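Local coordinates for protein TipC2 (Streptococcus intermedius B196, PDB 6DHX) that probably acts as an immunity protein (antitoxin) that recognises a type VII secretion system exported antibacterial toxin, at residues Q27-E30 against N36-F39; E52-S57 against S82-N87. All blocks are in the same frame, centred on the assembly; numbering follows the deposited sequence.

Contact 1 (Q27-E30 against N36-F39)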
ATOM      1  N   GLN A  27      -1.987   9.419  10.760  1.00 18.58           N
ATOM      2  CA  GLN A  27      -2.107  10.648  11.555  1.00 18.69           C
ATOM      3  C   GLN A  27      -0.918  11.562  11.347  1.00 20.72           C
ATOM      4  O   GLN A  27      -1.068  12.787  11.331  1.00 22.28           O
ATOM      5  CB  GLN A  27      -2.263  10.285  13.041  1.00 22.11           C
ATOM      6  CG  GLN A  27      -3.634   9.596  13.258  1.00 22.01           C
ATOM      7  CD  GLN A  27      -3.898   9.143  14.684  1.00 27.32           C
ATOM      8  OE1 GLN A  27      -4.493   8.078  14.880  1.00 25.81           O
ATOM      9  NE2 GLN A  27      -3.479   9.939  15.698  1.00 26.23           N
ATOM     10  N   GLU A  28       0.291  11.000  11.266  1.00 20.45           N
ATOM     11  CA  GLU A  28       1.419  11.912  11.085  1.00 20.42           C
ATOM     12  C   GLU A  28       1.396  12.503   9.683  1.00 19.89           C
ATOM     13  O   GLU A  28       1.796  13.665   9.508  1.00 21.57           O
ATOM     14  CB  GLU A  28       2.722  11.180  11.349  1.00 24.81           C
ATOM     15  CG  GLU A  28       3.999  12.032  11.218  1.00 25.70           C
ATOM     16  CD  GLU A  28       4.182  13.117  12.273  1.00 36.32           C
ATOM     17  OE1 GLU A  28       3.427  13.187  13.261  1.00 32.72           O
ATOM     18  OE2 GLU A  28       5.160  13.875  12.102  1.00 34.82           O
ATOM     19  N   THR A  29       0.924  11.726   8.696  1.00 21.03           N
ATOM     20  CA  THR A  29       0.822  12.310   7.349  1.00 18.79           C
ATOM     21  C   THR A  29      -0.261  13.357   7.292  1.00 22.77           C
ATOM     22  O   THR A  29      -0.041  14.412   6.705  1.00 20.03           O
ATOM     23  CB  THR A  29       0.604  11.223   6.284  1.00 19.23           C
ATOM     24  OG1 THR A  29       1.686  10.286   6.371  1.00 20.34           O
ATOM     25  CG2 THR A  29       0.582  11.897   4.838  1.00 20.61           C
ATOM     26  N   GLU A  30      -1.422  13.126   7.933  1.00 18.85           N
ATOM     27  CA  GLU A  30      -2.449  14.150   7.896  1.00 19.05           C
ATOM     28  C   GLU A  30      -2.009  15.423   8.631  1.00 21.76           C
ATOM     29  O   GLU A  30      -2.381  16.548   8.234  1.00 22.93           O
ATOM     30  CB  GLU A  30      -3.757  13.584   8.497  1.00 19.49           C
ATOM     31  CG  GLU A  30      -4.953  14.507   8.181  1.00 24.55           C
ATOM     32  CD  GLU A  30      -5.119  15.650   9.197  1.00 53.46           C
ATOM     33  OE1 GLU A  30      -4.589  15.528  10.328  1.00 56.88           O
ATOM     34  OE2 GLU A  30      -5.769  16.681   8.870  1.00 65.61           O
ATOM     35  N   ASN A  36       4.754  20.394   5.758  1.00 26.96           N
ATOM     36  CA  ASN A  36       6.043  19.814   5.384  1.00 24.65           C
ATOM     37  C   ASN A  36       5.899  18.314   5.568  1.00 25.66           C
ATOM     38  O   ASN A  36       6.157  17.760   6.655  1.00 24.79           O
ATOM     39  CB  ASN A  36       7.174  20.469   6.215  1.00 26.49           C
ATOM     40  CG  ASN A  36       8.564  19.884   5.915  1.00 34.62           C
ATOM     41  OD1 ASN A  36       8.731  18.985   5.100  1.00 30.94           O
ATOM     42  ND2 ASN A  36       9.563  20.397   6.604  1.00 42.77           N
ATOM     43  N   ASN A  37       5.459  17.648   4.498  1.00 23.79           N
ATOM     44  CA  ASN A  37       5.099  16.231   4.553  1.00 23.89           C
ATOM     45  C   ASN A  37       6.212  15.413   5.180  1.00 24.93           C
ATOM     46  O   ASN A  37       7.356  15.490   4.753  1.00 22.98           O
ATOM     47  CB  ASN A  37       4.831  15.754   3.115  1.00 22.20           C
ATOM     48  CG  ASN A  37       4.044  14.436   3.063  1.00 21.78           C
ATOM     49  OD1 ASN A  37       4.377  13.472   3.730  1.00 22.79           O
ATOM     50  ND2 ASN A  37       2.990  14.410   2.234  1.00 20.25           N
ATOM     51  N   ILE A  38       5.840  14.572   6.163  1.00 21.44           N
ATOM     52  CA  ILE A  38       6.815  13.692   6.794  1.00 23.77           C
ATOM     53  C   ILE A  38       7.605  12.878   5.754  1.00 24.20           C
ATOM     54  O   ILE A  38       8.794  12.627   5.923  1.00 23.24           O
ATOM     55  CB  ILE A  38       6.084  12.768   7.810  1.00 20.40           C
ATOM     56  CG1 ILE A  38       7.077  11.802   8.472  1.00 31.21           C
ATOM     57  CG2 ILE A  38       4.938  11.923   7.163  1.00 21.56           C
ATOM     58  CD1 ILE A  38       8.007  12.473   9.361  1.00 33.12           C
ATOM     59  N   PHE A  39       6.978  12.496   4.639  1.00 22.57           N
ATOM     60  CA  PHE A  39       7.668  11.677   3.650  1.00 21.32           C
ATOM     61  C   PHE A  39       8.693  12.459   2.846  1.00 22.93           C
ATOM     62  O   PHE A  39       9.473  11.847   2.104  1.00 24.26           O
ATOM     63  CB  PHE A  39       6.635  11.008   2.723  1.00 18.40           C
ATOM     64  CG  PHE A  39       5.986   9.804   3.345  1.00 20.32           C
ATOM     65  CD1 PHE A  39       6.608   8.536   3.319  1.00 22.13           C
ATOM     66  CD2 PHE A  39       4.755   9.924   3.989  1.00 17.61           C
ATOM     67  CE1 PHE A  39       5.981   7.415   3.912  1.00 23.27           C
ATOM     68  CE2 PHE A  39       4.118   8.830   4.567  1.00 19.86           C
ATOM     69  CZ  PHE A  39       4.727   7.549   4.563  1.00 22.57           C
TER

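Contact 2 (E52-S57 against S82-N87)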
ATOM      1  N   GLU A  52      -8.287  16.199  -5.119  1.00 33.92           N
ATOM      2  CA  GLU A  52      -9.321  15.414  -4.446  1.00 35.63           C
ATOM      3  C   GLU A  52     -10.581  15.390  -5.289  1.00 41.58           C
ATOM      4  O   GLU A  52     -11.063  16.435  -5.740  1.00 42.06           O
ATOM      5  CB  GLU A  52      -9.673  15.982  -3.067  1.00 32.82           C
ATOM      6  CG  GLU A  52      -8.519  15.905  -2.047  1.00 31.05           C
ATOM      7  CD  GLU A  52      -8.598  14.634  -1.182  1.00 31.38           C
ATOM      8  OE1 GLU A  52      -9.399  13.715  -1.489  1.00 38.70           O
ATOM      9  OE2 GLU A  52      -7.834  14.611  -0.185  1.00 34.72           O
ATOM     10  N   TYR A  53     -11.154  14.204  -5.448  1.00 41.87           N
ATOM     11  CA  TYR A  53     -12.419  14.106  -6.179  1.00 54.46           C
ATOM     12  C   TYR A  53     -13.557  14.887  -5.508  1.00 55.87           C
ATOM     13  O   TYR A  53     -14.424  15.434  -6.202  1.00 59.67           O
ATOM     14  CB  TYR A  53     -12.807  12.641  -6.338  1.00 63.19           C
ATOM     15  CG  TYR A  53     -14.176  12.463  -6.935  1.00 76.88           C
ATOM     16  CD1 TYR A  53     -14.394  12.654  -8.301  1.00 83.28           C
ATOM     17  CD2 TYR A  53     -15.259  12.110  -6.136  1.00 83.07           C
ATOM     18  CE1 TYR A  53     -15.663  12.495  -8.853  1.00 86.70           C
ATOM     19  CE2 TYR A  53     -16.524  11.951  -6.677  1.00 88.72           C
ATOM     20  CZ  TYR A  53     -16.721  12.143  -8.032  1.00 91.76           C
ATOM     21  OH  TYR A  53     -17.985  11.981  -8.558  1.00100.61           O
ATOM     22  N   SER A  54     -13.587  14.951  -4.174  1.00 52.17           N
ATOM     23  CA  SER A  54     -14.753  15.492  -3.469  1.00 54.80           C
ATOM     24  C   SER A  54     -14.671  16.982  -3.196  1.00 54.69           C
ATOM     25  O   SER A  54     -15.676  17.577  -2.787  1.00 54.48           O
ATOM     26  CB  SER A  54     -14.949  14.795  -2.121  1.00 55.12           C
ATOM     27  OG  SER A  54     -13.870  15.129  -1.266  1.00 52.74           O
ATOM     28  N   ASP A  55     -13.502  17.591  -3.363  1.00 50.89           N
ATOM     29  CA  ASP A  55     -13.313  19.008  -3.062  1.00 48.82           C
ATOM     30  C   ASP A  55     -12.306  19.552  -4.061  1.00 48.35           C
ATOM     31  O   ASP A  55     -11.101  19.290  -3.956  1.00 41.05           O
ATOM     32  CB  ASP A  55     -12.832  19.211  -1.628  1.00 50.25           C
ATOM     33  CG  ASP A  55     -12.940  20.649  -1.170  1.00 56.80           C
ATOM     34  OD1 ASP A  55     -12.895  21.565  -2.019  1.00 59.61           O
ATOM     35  OD2 ASP A  55     -13.059  20.861   0.054  1.00 59.60           O
ATOM     36  N   ASP A  56     -12.797  20.332  -5.011  1.00 50.72           N
ATOM     37  CA  ASP A  56     -11.934  20.837  -6.054  1.00 51.64           C
ATOM     38  C   ASP A  56     -10.836  21.731  -5.497  1.00 45.81           C
ATOM     39  O   ASP A  56      -9.867  22.004  -6.202  1.00 48.03           O
ATOM     40  CB  ASP A  56     -12.786  21.614  -7.083  1.00 63.07           C
ATOM     41  CG  ASP A  56     -11.965  22.105  -8.262  1.00 74.11           C
ATOM     42  OD1 ASP A  56     -11.592  21.259  -9.110  1.00 79.44           O
ATOM     43  OD2 ASP A  56     -11.675  23.329  -8.325  1.00 74.04           O
ATOM     44  N   SER A  57     -10.958  22.192  -4.254  1.00 47.92           N
ATOM     45  CA  SER A  57      -9.969  23.094  -3.675  1.00 49.48           C
ATOM     46  C   SER A  57      -8.853  22.377  -2.909  1.00 42.48           C
ATOM     47  O   SER A  57      -7.999  23.052  -2.312  1.00 37.98           O
ATOM     48  CB  SER A  57     -10.666  24.090  -2.742  1.00 53.54           C
ATOM     49  OG  SER A  57     -10.928  23.498  -1.478  1.00 53.56           O
ATOM     50  N   SER A  82      -6.429   8.757   1.814  1.00 18.86           N
ATOM     51  CA  SER A  82      -7.779   9.272   1.573  1.00 23.69           C
ATOM     52  C   SER A  82      -8.241   9.835   2.900  1.00 25.10           C
ATOM     53  O   SER A  82      -8.595   9.077   3.810  1.00 23.82           O
ATOM     54  CB  SER A  82      -8.750   8.200   1.069  1.00 27.59           C
ATOM     55  OG  SER A  82      -8.299   7.687  -0.174  1.00 29.73           O
ATOM     56  N   PHE A  83      -8.195  11.150   3.023  1.00 23.80           N
ATOM     57  CA  PHE A  83      -8.565  11.774   4.292  1.00 27.50           C
ATOM     58  C   PHE A  83     -10.009  12.236   4.342  1.00 30.63           C
ATOM     59  O   PHE A  83     -10.560  12.424   5.443  1.00 27.72           O
ATOM     60  CB  PHE A  83      -7.700  13.013   4.552  1.00 25.16           C
ATOM     61  CG  PHE A  83      -6.239  12.756   4.676  1.00 23.94           C
ATOM     62  CD1 PHE A  83      -5.751  11.746   5.502  1.00 24.04           C
ATOM     63  CD2 PHE A  83      -5.323  13.592   3.997  1.00 28.04           C
ATOM     64  CE1 PHE A  83      -4.384  11.541   5.644  1.00 22.55           C
ATOM     65  CE2 PHE A  83      -3.967  13.380   4.127  1.00 21.49           C
ATOM     66  CZ  PHE A  83      -3.483  12.369   4.955  1.00 21.21           C
ATOM     67  N   LEU A  84     -10.619  12.488   3.192  1.00 25.22           N
ATOM     68  CA  LEU A  84     -11.852  13.264   3.149  1.00 28.56           C
ATOM     69  C   LEU A  84     -13.119  12.421   3.036  1.00 34.02           C
ATOM     70  O   LEU A  84     -14.209  12.959   3.259  1.00 38.71           O
ATOM     71  CB  LEU A  84     -11.815  14.219   1.940  1.00 30.65           C
ATOM     72  CG  LEU A  84     -11.260  15.628   2.093  1.00 42.87           C
ATOM     73  CD1 LEU A  84     -10.084  15.724   3.034  1.00 37.87           C
ATOM     74  CD2 LEU A  84     -10.945  16.241   0.707  1.00 38.77           C
ATOM     75  N   ASN A  85     -13.025  11.164   2.620  1.00 28.96           N
ATOM     76  CA  ASN A  85     -14.215  10.371   2.317  1.00 32.06           C
ATOM     77  C   ASN A  85     -14.705   9.642   3.576  1.00 31.42           C
ATOM     78  O   ASN A  85     -14.043   9.642   4.615  1.00 30.32           O
ATOM     79  CB  ASN A  85     -13.922   9.364   1.208  1.00 36.55           C
ATOM     80  CG  ASN A  85     -12.787   8.422   1.561  1.00 36.89           C
ATOM     81  OD1 ASN A  85     -11.838   8.812   2.270  1.00 35.70           O
ATOM     82  ND2 ASN A  85     -12.859   7.187   1.070  1.00 34.40           N
ATOM     83  N   LYS A  86     -15.877   9.008   3.466  1.00 30.87           N
ATOM     84  CA  LYS A  86     -16.457   8.343   4.637  1.00 28.34           C
ATOM     85  C   LYS A  86     -15.650   7.116   5.022  1.00 28.97           C
ATOM     86  O   LYS A  86     -15.506   6.811   6.210  1.00 30.64           O
ATOM     87  CB  LYS A  86     -17.906   7.952   4.366  1.00 34.90           C
ATOM     88  CG  LYS A  86     -18.852   9.138   4.343  1.00 41.53           C
ATOM     89  CD  LYS A  86     -20.271   8.653   4.013  1.00 42.46           C
ATOM     90  CE  LYS A  86     -21.230   9.830   3.939  1.00 54.10           C
ATOM     91  NZ  LYS A  86     -22.587   9.382   3.503  1.00 62.37           N
ATOM     92  N   ASN A  87     -15.119   6.403   4.038  1.00 25.55           N
ATOM     93  CA  ASN A  87     -14.273   5.231   4.301  1.00 26.06           C
ATOM     94  C   ASN A  87     -12.795   5.625   4.219  1.00 21.77           C
ATOM     95  O   ASN A  87     -11.984   5.159   3.373  1.00 26.81           O
ATOM     96  CB  ASN A  87     -14.621   4.104   3.316  1.00 30.97           C
ATOM     97  CG  ASN A  87     -14.119   2.748   3.802  1.00 38.44           C
ATOM     98  OD1 ASN A  87     -13.896   2.552   5.004  1.00 33.84           O
ATOM     99  ND2 ASN A  87     -13.899   1.828   2.876  1.00 36.36           N
TER
HETATM  100  O   HOH W   1     -10.101  11.749   0.490  1.00 32.25           O
HETATM  101  O   HOH W   2      -6.980  12.662   1.171  1.00 33.34           O

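Contact 1 (Q27-E30 against N36-F39)
Thr-29 and Phe-39 meet at about a right angle, the hydroxyl of the threonine arriving at the edge of the phenylalanine ring. Thr-29 OG1 lies 3.4 Å from Phe-39 CE2, near the plane of the ring, so the oxygen faces the ring's C-H rim. The same oxygen is 3.7 Å from Ile-38 CG2, and its hydrogen-bonding partner is the carbonyl of Ile-25, one turn back in helix 21-32. That bond fits the torsion: with chi1 at -57°, OG1 sits beside the backbone N and turns back along the helix, while the methyl CG2, anti to the backbone N, comes no nearer than 4.3 Å to Asn-37 OD1.

Ile-38 is the other half of the packing. Its CG2 branch drops towards the backbone of Thr-29, and its CB and CG1 rest against the aliphatic part of Glu-28, with Glu-28 CG 4.1 Å from Ile-38 CB. The glutamate chain crosses the isoleucine at about a right angle and bends at chi2 (68°), which brings Glu-28 OE2 to 4.2 Å from Ile-38 CD1, alongside the end of the isoleucine.

The chain leaves helix 21-32 through a loop and folds back so that the start of a 3-10 segment lies against the helix. The hydroxyl of Thr-32 helps tie this reversal, bonding both to the Glu-28 carbonyl and to the amide of Ile-38. Asn-37 leads into the 3-10 segment with an Asx turn, OD1 accepting from Phe-39 N at 2.9 Å in a nearly straight bond (165°). Beyond the two segments, Trp-170 of helix 151-173 touches Glu-28, Ile-38 and the Phe-39 ring, while Ile-79 and Phe-81 of strand 74-82 also pack on that ring.

Contact 2 (E52-S57 against S82-N87)
Glu-52 reaches over the Leu-84 side chain, and all five of its side-chain atoms touch the same methyl. CB comes first, 4.0 Å from Leu-84 CD2. CG is closer, and CD closer still at 3.4 Å, the nearest approach between the two segments. The bend at chi2 (-94°) is what turns the chain so that its carboxylate lies over this methyl as well: OE1 and OE2 are both within van der Waals range of CD2, and OE2 also nears CD1.

At the tip, each carboxylate oxygen accepts a hydrogen bond from its own water. OE1 accepts from water 1, which in turn accepts from the amide of Leu-84 at 2.8 Å. OE2 accepts from water 2, which accepts from the amide of Phe-83 at 2.7 Å. Two consecutive backbone N-H groups are thus joined to one carboxylate through two waters, without a direct hydrogen bond between the loops. The negative charge would probably be eased by this pair of amides, though only through the intervening waters.

The methyl is flanked further by Ser-54, whose OG lies 3.7 Å from Leu-84 CD2, and by the CB of Asp-55. Asp-55 holds its own loop in shape: OD1 accepts from both Ser-57 N and Ser-57 OG, the hydroxyl at 2.8 Å, and the two donors come from the same face of the carboxylate plane. The neighbouring Lys-58 touches both Glu-52 and Leu-84.

Both segments connect adjacent antiparallel strands, 45-51 to 59-65 and 74-82 to 89-99, and Glu-52 and Lys-58 are backbone-bonded across the first turn. The arrangement is that of two beta-hairpin loops at one end of a sheet, joined at the surface by a leucine methyl and a water-bridged carboxylate, with an Asx turn at Asp-55.

The two contacts follow one another along the chain, contact 1 closing before contact 2 opens, and their centres are about 17 Å apart. Contact 1 is buried where helix 21-32 and the turn after it meet the sheet and helix 151-173; contact 2 lies at the surface, between the loops that follow strands 45-51 and 74-82. Phe-83 connects them directly: its CE1 packs 3.6 Å from Glu-30 CB, and its ring reaches Thr-29. Pro-61 of strand 59-65 is touched from both sites. Through Thr-29 the helix touches strand 59-65, which leaves the first loop of contact 2, and strand 74-82, which enters the second, joining a buried and a surface contact on the same sheet.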